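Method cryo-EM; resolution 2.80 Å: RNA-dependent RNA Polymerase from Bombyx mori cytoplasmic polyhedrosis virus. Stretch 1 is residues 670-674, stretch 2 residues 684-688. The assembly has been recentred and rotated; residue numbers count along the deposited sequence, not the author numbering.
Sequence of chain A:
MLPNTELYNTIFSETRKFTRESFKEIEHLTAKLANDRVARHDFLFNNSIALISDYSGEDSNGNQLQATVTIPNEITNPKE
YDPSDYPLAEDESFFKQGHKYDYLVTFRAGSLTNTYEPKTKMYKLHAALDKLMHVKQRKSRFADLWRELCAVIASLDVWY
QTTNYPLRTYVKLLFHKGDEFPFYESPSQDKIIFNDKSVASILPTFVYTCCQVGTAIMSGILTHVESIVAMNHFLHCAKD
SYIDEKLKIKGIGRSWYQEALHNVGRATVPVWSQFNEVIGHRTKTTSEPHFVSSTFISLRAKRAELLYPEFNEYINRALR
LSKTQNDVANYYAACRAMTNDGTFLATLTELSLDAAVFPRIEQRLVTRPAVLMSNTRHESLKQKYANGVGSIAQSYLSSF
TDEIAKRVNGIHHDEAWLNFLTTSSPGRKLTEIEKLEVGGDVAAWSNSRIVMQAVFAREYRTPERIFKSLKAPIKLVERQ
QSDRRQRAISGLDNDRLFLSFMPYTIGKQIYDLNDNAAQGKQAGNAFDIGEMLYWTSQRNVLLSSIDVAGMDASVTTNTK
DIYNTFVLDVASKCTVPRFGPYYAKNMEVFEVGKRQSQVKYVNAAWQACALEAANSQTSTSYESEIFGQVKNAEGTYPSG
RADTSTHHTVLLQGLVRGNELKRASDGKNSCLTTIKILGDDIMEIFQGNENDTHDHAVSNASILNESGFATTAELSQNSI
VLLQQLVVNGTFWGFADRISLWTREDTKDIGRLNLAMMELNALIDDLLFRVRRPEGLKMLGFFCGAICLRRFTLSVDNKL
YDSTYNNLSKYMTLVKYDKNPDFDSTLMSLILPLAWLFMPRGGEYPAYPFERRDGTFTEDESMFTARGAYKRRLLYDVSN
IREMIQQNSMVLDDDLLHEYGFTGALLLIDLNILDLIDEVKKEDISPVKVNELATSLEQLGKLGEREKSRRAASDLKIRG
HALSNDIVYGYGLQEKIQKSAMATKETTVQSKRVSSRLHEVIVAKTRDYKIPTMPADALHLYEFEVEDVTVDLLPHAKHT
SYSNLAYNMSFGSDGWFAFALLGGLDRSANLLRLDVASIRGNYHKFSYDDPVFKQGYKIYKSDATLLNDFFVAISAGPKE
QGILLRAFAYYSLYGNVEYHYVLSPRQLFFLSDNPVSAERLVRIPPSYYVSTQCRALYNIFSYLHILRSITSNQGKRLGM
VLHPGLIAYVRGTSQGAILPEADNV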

ATOM      1  N   SER A 670     -30.469 -19.712   5.672  1.00 28.65           N
ATOM      2  CA  SER A 670     -29.701 -18.502   5.461  1.00 28.65           C
ATOM      3  C   SER A 670     -30.645 -17.427   4.960  1.00 28.65           C
ATOM      4  O   SER A 670     -31.499 -17.682   4.109  1.00 28.65           O
ATOM      5  CB  SER A 670     -28.576 -18.704   4.457  1.00 28.65           C
ATOM      6  OG  SER A 670     -29.076 -18.842   3.146  1.00 28.65           O
ATOM      7  N   CYS A 671     -30.503 -16.229   5.508  1.00 31.24           N
ATOM      8  CA  CYS A 671     -31.244 -15.074   5.034  1.00 31.24           C
ATOM      9  C   CYS A 671     -30.330 -14.068   4.351  1.00 31.24           C
ATOM     10  O   CYS A 671     -30.777 -12.973   4.001  1.00 31.24           O
ATOM     11  CB  CYS A 671     -31.992 -14.432   6.198  1.00 31.24           C
ATOM     12  SG  CYS A 671     -30.895 -13.895   7.481  1.00 31.24           S
ATOM     13  N   LEU A 672     -29.076 -14.437   4.123  1.00 29.76           N
ATOM     14  CA  LEU A 672     -28.065 -13.534   3.594  1.00 29.76           C
ATOM     15  C   LEU A 672     -28.271 -13.356   2.098  1.00 29.76           C
ATOM     16  O   LEU A 672     -28.301 -14.337   1.350  1.00 29.76           O
ATOM     17  CB  LEU A 672     -26.676 -14.093   3.893  1.00 29.76           C
ATOM     18  CG  LEU A 672     -25.398 -13.277   3.703  1.00 29.76           C
ATOM     19  CD1 LEU A 672     -24.407 -13.718   4.740  1.00 29.76           C
ATOM     20  CD2 LEU A 672     -24.794 -13.483   2.342  1.00 29.76           C
ATOM     21  N   THR A 673     -28.391 -12.107   1.662  1.00 30.87           N
ATOM     22  CA  THR A 673     -28.594 -11.819   0.249  1.00 30.87           C
ATOM     23  C   THR A 673     -27.280 -11.536  -0.474  1.00 30.87           C
ATOM     24  O   THR A 673     -26.907 -12.262  -1.398  1.00 30.87           O
ATOM     25  CB  THR A 673     -29.541 -10.635   0.100  1.00 30.87           C
ATOM     26  OG1 THR A 673     -28.941  -9.493   0.706  1.00 30.87           O
ATOM     27  CG2 THR A 673     -30.838 -10.921   0.798  1.00 30.87           C
ATOM     28  N   THR A 674     -26.576 -10.478  -0.073  1.00 29.79           N
ATOM     29  CA  THR A 674     -25.280 -10.138  -0.645  1.00 29.79           C
ATOM     30  C   THR A 674     -24.328  -9.730   0.467  1.00 29.79           C
ATOM     31  O   THR A 674     -24.743  -9.289   1.539  1.00 29.79           O
ATOM     32  CB  THR A 674     -25.349  -8.987  -1.675  1.00 29.79           C
ATOM     33  OG1 THR A 674     -25.916  -7.821  -1.071  1.00 29.79           O
ATOM     34  CG2 THR A 674     -26.143  -9.359  -2.924  1.00 29.79           C
ATOM     35  N   GLU A 684     -22.854  -6.593   5.113  1.00 32.70           N
ATOM     36  CA  GLU A 684     -23.777  -7.717   5.061  1.00 32.70           C
ATOM     37  C   GLU A 684     -25.212  -7.226   4.953  1.00 32.70           C
ATOM     38  O   GLU A 684     -25.618  -6.298   5.654  1.00 32.70           O
ATOM     39  CB  GLU A 684     -23.626  -8.590   6.303  1.00 32.70           C
ATOM     40  CG  GLU A 684     -22.290  -9.274   6.394  1.00 32.70           C
ATOM     41  CD  GLU A 684     -22.120 -10.022   7.688  1.00 32.70           C
ATOM     42  OE1 GLU A 684     -22.971  -9.859   8.584  1.00 32.70           O
ATOM     43  OE2 GLU A 684     -21.140 -10.779   7.817  1.00 32.70           O
ATOM     44  N   ILE A 685     -25.981  -7.859   4.074  1.00 29.93           N
ATOM     45  CA  ILE A 685     -27.394  -7.552   3.891  1.00 29.93           C
ATOM     46  C   ILE A 685     -28.186  -8.838   4.079  1.00 29.93           C
ATOM     47  O   ILE A 685     -27.995  -9.806   3.335  1.00 29.93           O
ATOM     48  CB  ILE A 685     -27.670  -6.932   2.514  1.00 29.93           C
ATOM     49  CG1 ILE A 685     -26.932  -5.604   2.370  1.00 29.93           C
ATOM     50  CG2 ILE A 685     -29.137  -6.675   2.344  1.00 29.93           C
ATOM     51  CD1 ILE A 685     -26.899  -5.080   0.972  1.00 29.93           C
ATOM     52  N   PHE A 686     -29.071  -8.847   5.070  1.00 29.07           N
ATOM     53  CA  PHE A 686     -29.930  -9.982   5.378  1.00 29.07           C
ATOM     54  C   PHE A 686     -31.371  -9.610   5.067  1.00 29.07           C
ATOM     55  O   PHE A 686     -31.768  -8.461   5.256  1.00 29.07           O
ATOM     56  CB  PHE A 686     -29.817 -10.362   6.855  1.00 29.07           C
ATOM     57  CG  PHE A 686     -28.433 -10.704   7.291  1.00 29.07           C
ATOM     58  CD1 PHE A 686     -27.901 -11.958   7.049  1.00 29.07           C
ATOM     59  CD2 PHE A 686     -27.660  -9.771   7.951  1.00 29.07           C
ATOM     60  CE1 PHE A 686     -26.623 -12.268   7.453  1.00 29.07           C
ATOM     61  CE2 PHE A 686     -26.384 -10.078   8.363  1.00 29.07           C
ATOM     62  CZ  PHE A 686     -25.869 -11.331   8.113  1.00 29.07           C
ATOM     63  N   GLN A 687     -32.164 -10.571   4.606  1.00 29.99           N
ATOM     64  CA  GLN A 687     -33.576 -10.315   4.341  1.00 29.99           C
ATOM     65  C   GLN A 687     -34.427 -11.463   4.855  1.00 29.99           C
ATOM     66  O   GLN A 687     -34.171 -12.624   4.527  1.00 29.99           O
ATOM     67  CB  GLN A 687     -33.839 -10.100   2.848  1.00 29.99           C
ATOM     68  CG  GLN A 687     -35.253  -9.645   2.539  1.00 29.99           C
ATOM     69  CD  GLN A 687     -35.472  -9.322   1.081  1.00 29.99           C
ATOM     70  OE1 GLN A 687     -34.611  -9.565   0.243  1.00 29.99           O
ATOM     71  NE2 GLN A 687     -36.620  -8.735   0.774  1.00 29.99           N
ATOM     72  N   GLY A 688     -35.453 -11.132   5.636  1.00 31.35           N
ATOM     73  CA  GLY A 688     -36.372 -12.121   6.161  1.00 31.35           C
ATOM     74  C   GLY A 688     -37.139 -11.610   7.358  1.00 31.35           C
ATOM     75  O   GLY A 688     -37.566 -10.455   7.372  1.00 31.35           O
TER

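How does the contact begin along the first stretch? S670 stands apart: the nearest approach of its side chain is S670 CB to F686 CD1, 7.3 Å, and its hydroxyl is hydrogen-bonded elsewhere in the structure. C671 is the first residue to engage. Although it precedes the strand proper, its carbonyl already behaves like that of a strand residue, accepting a nearly straight hydrogen bond from Q687 N to C671 O at 2.8 Å. The same oxygen lies 3.4 Å from F686 CA, a CA-H...O contact that supplements the stronger bond beside it. The CA-to-CB bond of C671 points toward the second stretch, and the p rotamer brings C671 SG to 3.6 Å from F686 CD1. The sulfur sits 4.7 Å from the centroid of the F686 ring and approaches it obliquely. Near this end G688 has backbone angles that would jam a CB against the carbonyl oxygen of Q687, which by itself calls for glycine.

What does L672 contribute, given that its backbone makes no hydrogen bond to the other strand? It forms an antiparallel, non-hydrogen-bonded pair with F686, the two CA atoms 4.4 Å apart. Such a close spacing is usual for this kind of pair, whose hydrogen bonds are made by the neighbouring residues: here C671 O and T673 N bracket L672. The side chains of L672 and F686 lie on the same face of the sheet, where L672 CD1 packs 3.8 Å from F686 CE1. With the sulfur of C671 also against the ring, the buried F686 gathers apolar contacts from two consecutive residues of the first stretch.

Why is I685 O so central to the way T673 is held? This one carbonyl accepts two hydrogen bonds from the same residue. T673 N reaches I685 O at 2.9 Å with an almost linear geometry, and T673 OG1 donates to I685 O at 2.8 Å. The side-chain bond is possible because the CA-to-CB bond points toward the second stretch and chi1 is in the p well, which places the hydroxyl beside the backbone bond. T673 OG1 also comes within 3.3 Å of I685 CG2, while T673 CG2 lies 3.7 Å from Q687 CB. The threonine therefore touches side chains of two residues on the opposing strand as well as the carbonyl of I685.

What happens to the pairing at T674? The register slips by one where T673, with psi at -62°, departs from extended geometry: two steps forward from L672 answer only one step back from F686. I685 N donates to T674 O at 3.2 Å, a longer and more bent bond than the backbone bonds at C671 and T673. T674 OG1 lies 3.6 Å from I685 CD1. E684 remains more marginal, its CA 4.0 Å from T674 O. The strand directions differ by 132°, so the pairing is antiparallel in sense but clearly splayed.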